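Beta-agarase (Persicobacter, PDB 6AII) probably hydrolyses the beta-1,4 linkages of agarose to release neoagarobiose, as a calcium-bound catalytic domain of glycoside hydrolase family 16. Local coordinates at residues D29-D34 and M313-I318. Residues are numbered along the deposited sequence; the frame is centred on the assembly and turned at random.
Sequences DDFNYD and MKVDWI. With CA (calcium ion), chain B.
F31 turns the edge of its ring to I318, with CE2 3.9 Å from I318 CD1; V315 CG1 meets the same CE2 from out of the ring plane at 4.0 Å. CG of F31 stands anti to its carbonyl carbon (chi1 -67°), which carries the ring across the bend at D316 and against the apolar branches on both sides; M76 and W48 add to this pocket, while I318 also packs on L282 of the second GH16 sandwich sheet. An alanine in place of F31 would probably open a gap beside V315 and I318 and leave the D29 carboxylate without the ring beside it. D29 and I318 form a single antiparallel hydrogen-bonded pair, D29 N to I318 O and I318 N to D29 O, both 2.9 Å. The D29 carboxylate lies over one face of the F31 ring, offset toward the rim, its OD1 taking F31 N at 2.8 Å in an Asx turn, and OD2 the hydroxyl of Y33 and NE1 of W48. D316 and W317 both face R123 in a classic beta bulge. D316 binds calcium through its backbone O and, at 2.3 Å, through OD1, while OD2 forms a salt bridge with R123. D30 O at 2.3 Å, N32 OD1, a water, D5 and G74 complete the site. Calcium thus probably offsets the repulsion between D30 O and D316 O, 2.9 Å apart, and ties the loop to the bulged strand.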
loop_
_atom_site.group_PDB
_atom_site.type_symbol
_atom_site.label_atom_id
_atom_site.label_comp_id
_atom_site.label_asym_id
_atom_site.label_seq_id
_atom_site.Cartn_x
_atom_site.Cartn_y
_atom_site.Cartn_z
ATOM N N ASP A 29 -5.245 12.951 -7.740
ATOM C CA ASP A 29 -4.554 13.152 -9.006
ATOM C C ASP A 29 -4.905 12.013 -9.942
ATOM O O ASP A 29 -4.825 10.843 -9.486
ATOM C CB ASP A 29 -3.048 13.243 -8.786
ATOM C CG ASP A 29 -2.254 13.799 -9.953
ATOM O OD1 ASP A 29 -2.748 13.826 -11.099
ATOM O OD2 ASP A 29 -1.139 14.313 -9.644
ATOM N N ASP A 30 -5.290 12.309 -11.213
ATOM C CA ASP A 30 -5.478 11.224 -12.178
ATOM C C ASP A 30 -4.360 11.063 -13.214
ATOM O O ASP A 30 -4.498 10.285 -14.141
ATOM C CB ASP A 30 -6.865 11.305 -12.806
ATOM C CG ASP A 30 -7.213 12.592 -13.520
ATOM O OD1 ASP A 30 -6.377 13.504 -13.579
ATOM O OD2 ASP A 30 -8.348 12.606 -14.046
ATOM N N PHE A 31 -3.228 11.761 -12.979
ATOM C CA PHE A 31 -1.952 11.438 -13.638
ATOM C C PHE A 31 -2.009 11.448 -15.178
ATOM O O PHE A 31 -1.450 10.571 -15.842
ATOM C CB PHE A 31 -1.461 10.065 -13.127
ATOM C CG PHE A 31 -1.084 10.122 -11.681
ATOM C CD1 PHE A 31 -0.091 10.989 -11.279
ATOM C CD2 PHE A 31 -1.728 9.358 -10.716
ATOM C CE1 PHE A 31 0.291 11.073 -9.954
ATOM C CE2 PHE A 31 -1.344 9.437 -9.394
ATOM C CZ PHE A 31 -0.341 10.294 -9.013
ATOM N N ASN A 32 -2.687 12.453 -15.724
ATOM C CA ASN A 32 -2.887 12.497 -17.178
ATOM C C ASN A 32 -1.987 13.576 -17.778
ATOM O O ASN A 32 -2.323 14.215 -18.785
ATOM C CB ASN A 32 -4.373 12.607 -17.513
ATOM C CG ASN A 32 -5.191 11.419 -17.010
ATOM O OD1 ASN A 32 -4.748 10.245 -16.966
ATOM N ND2 ASN A 32 -6.436 11.711 -16.695
ATOM N N TYR A 33 -0.841 13.790 -17.157
ATOM C CA TYR A 33 0.190 14.704 -17.631
ATOM C C TYR A 33 1.506 13.924 -17.745
ATOM O O TYR A 33 1.611 12.793 -17.230
ATOM C CB TYR A 33 0.358 15.890 -16.684
ATOM C CG TYR A 33 0.545 15.472 -15.241
ATOM C CD1 TYR A 33 1.775 15.113 -14.743
ATOM C CD2 TYR A 33 -0.546 15.305 -14.401
ATOM C CE1 TYR A 33 1.953 14.705 -13.423
ATOM C CE2 TYR A 33 -0.383 14.900 -13.087
ATOM C CZ TYR A 33 0.866 14.572 -12.593
ATOM O OH TYR A 33 1.020 14.176 -11.303
ATOM N N ASP A 34 2.477 14.538 -18.430
ATOM C CA ASP A 34 3.811 13.942 -18.629
ATOM C C ASP A 34 4.731 14.482 -17.524
ATOM O O ASP A 34 4.897 15.706 -17.297
ATOM C CB ASP A 34 4.383 14.204 -20.021
ATOM C CG ASP A 34 3.741 13.381 -21.123
ATOM O OD1 ASP A 34 3.201 12.313 -20.821
ATOM O OD2 ASP A 34 3.858 13.777 -22.290
ATOM N N MET A 313 4.884 -0.853 -11.490
ATOM C CA MET A 313 3.622 -0.659 -10.767
ATOM C C MET A 313 3.017 0.649 -11.293
ATOM O O MET A 313 3.672 1.687 -11.237
ATOM C CB MET A 313 3.816 -0.551 -9.272
ATOM C CG MET A 313 2.512 -0.385 -8.492
ATOM S SD MET A 313 2.881 -0.117 -6.712
ATOM C CE MET A 313 1.231 0.137 -6.093
ATOM N N LYS A 314 1.790 0.611 -11.806
ATOM C CA LYS A 314 1.196 1.781 -12.468
ATOM C C LYS A 314 0.054 2.313 -11.585
ATOM O O LYS A 314 -0.693 1.499 -10.980
ATOM C CB LYS A 314 0.648 1.426 -13.848
ATOM C CG LYS A 314 1.716 0.951 -14.784
ATOM C CD LYS A 314 1.204 0.523 -16.155
ATOM C CE LYS A 314 2.346 0.026 -17.005
ATOM N NZ LYS A 314 1.829 -0.545 -18.266
ATOM N N VAL A 315 -0.074 3.623 -11.514
ATOM C CA VAL A 315 -1.131 4.211 -10.713
ATOM C C VAL A 315 -1.954 5.103 -11.664
ATOM O O VAL A 315 -1.485 6.168 -12.071
ATOM C CB VAL A 315 -0.610 5.016 -9.510
ATOM C CG1 VAL A 315 -1.767 5.525 -8.648
ATOM C CG2 VAL A 315 0.380 4.199 -8.661
ATOM N N ASP A 316 -3.169 4.642 -11.975
ATOM C CA ASP A 316 -4.047 5.435 -12.877
ATOM C C ASP A 316 -4.537 6.677 -12.168
ATOM O O ASP A 316 -4.690 7.742 -12.775
ATOM C CB ASP A 316 -5.204 4.545 -13.317
ATOM C CG ASP A 316 -6.128 5.182 -14.341
ATOM O OD1 ASP A 316 -5.678 6.118 -15.061
ATOM O OD2 ASP A 316 -7.294 4.710 -14.422
ATOM N N TRP A 317 -4.886 6.547 -10.898
ATOM C CA TRP A 317 -5.353 7.693 -10.141
ATOM C C TRP A 317 -5.285 7.397 -8.640
ATOM O O TRP A 317 -5.286 6.226 -8.199
ATOM C CB TRP A 317 -6.788 8.136 -10.542
ATOM C CG TRP A 317 -7.895 7.131 -10.635
ATOM C CD1 TRP A 317 -8.403 6.685 -11.804
ATOM C CD2 TRP A 317 -8.677 6.522 -9.603
ATOM N NE1 TRP A 317 -9.502 5.902 -11.605
ATOM C CE2 TRP A 317 -9.699 5.782 -10.260
ATOM C CE3 TRP A 317 -8.646 6.561 -8.193
ATOM C CZ2 TRP A 317 -10.642 5.064 -9.560
ATOM C CZ3 TRP A 317 -9.567 5.803 -7.494
ATOM C CH2 TRP A 317 -10.564 5.082 -8.174
ATOM N N ILE A 318 -5.248 8.459 -7.856
ATOM C CA ILE A 318 -5.411 8.464 -6.436
ATOM C C ILE A 318 -6.534 9.460 -6.163
ATOM O O ILE A 318 -6.454 10.590 -6.686
ATOM C CB ILE A 318 -4.136 8.897 -5.684
ATOM C CG1 ILE A 318 -2.967 7.971 -5.989
ATOM C CG2 ILE A 318 -4.398 9.064 -4.214
ATOM C CD1 ILE A 318 -1.629 8.558 -5.617
HETATM CA CA CA B . -5.067 8.346 -15.326
HETATM O O HOH W 1 -5.839 7.575 -17.592
#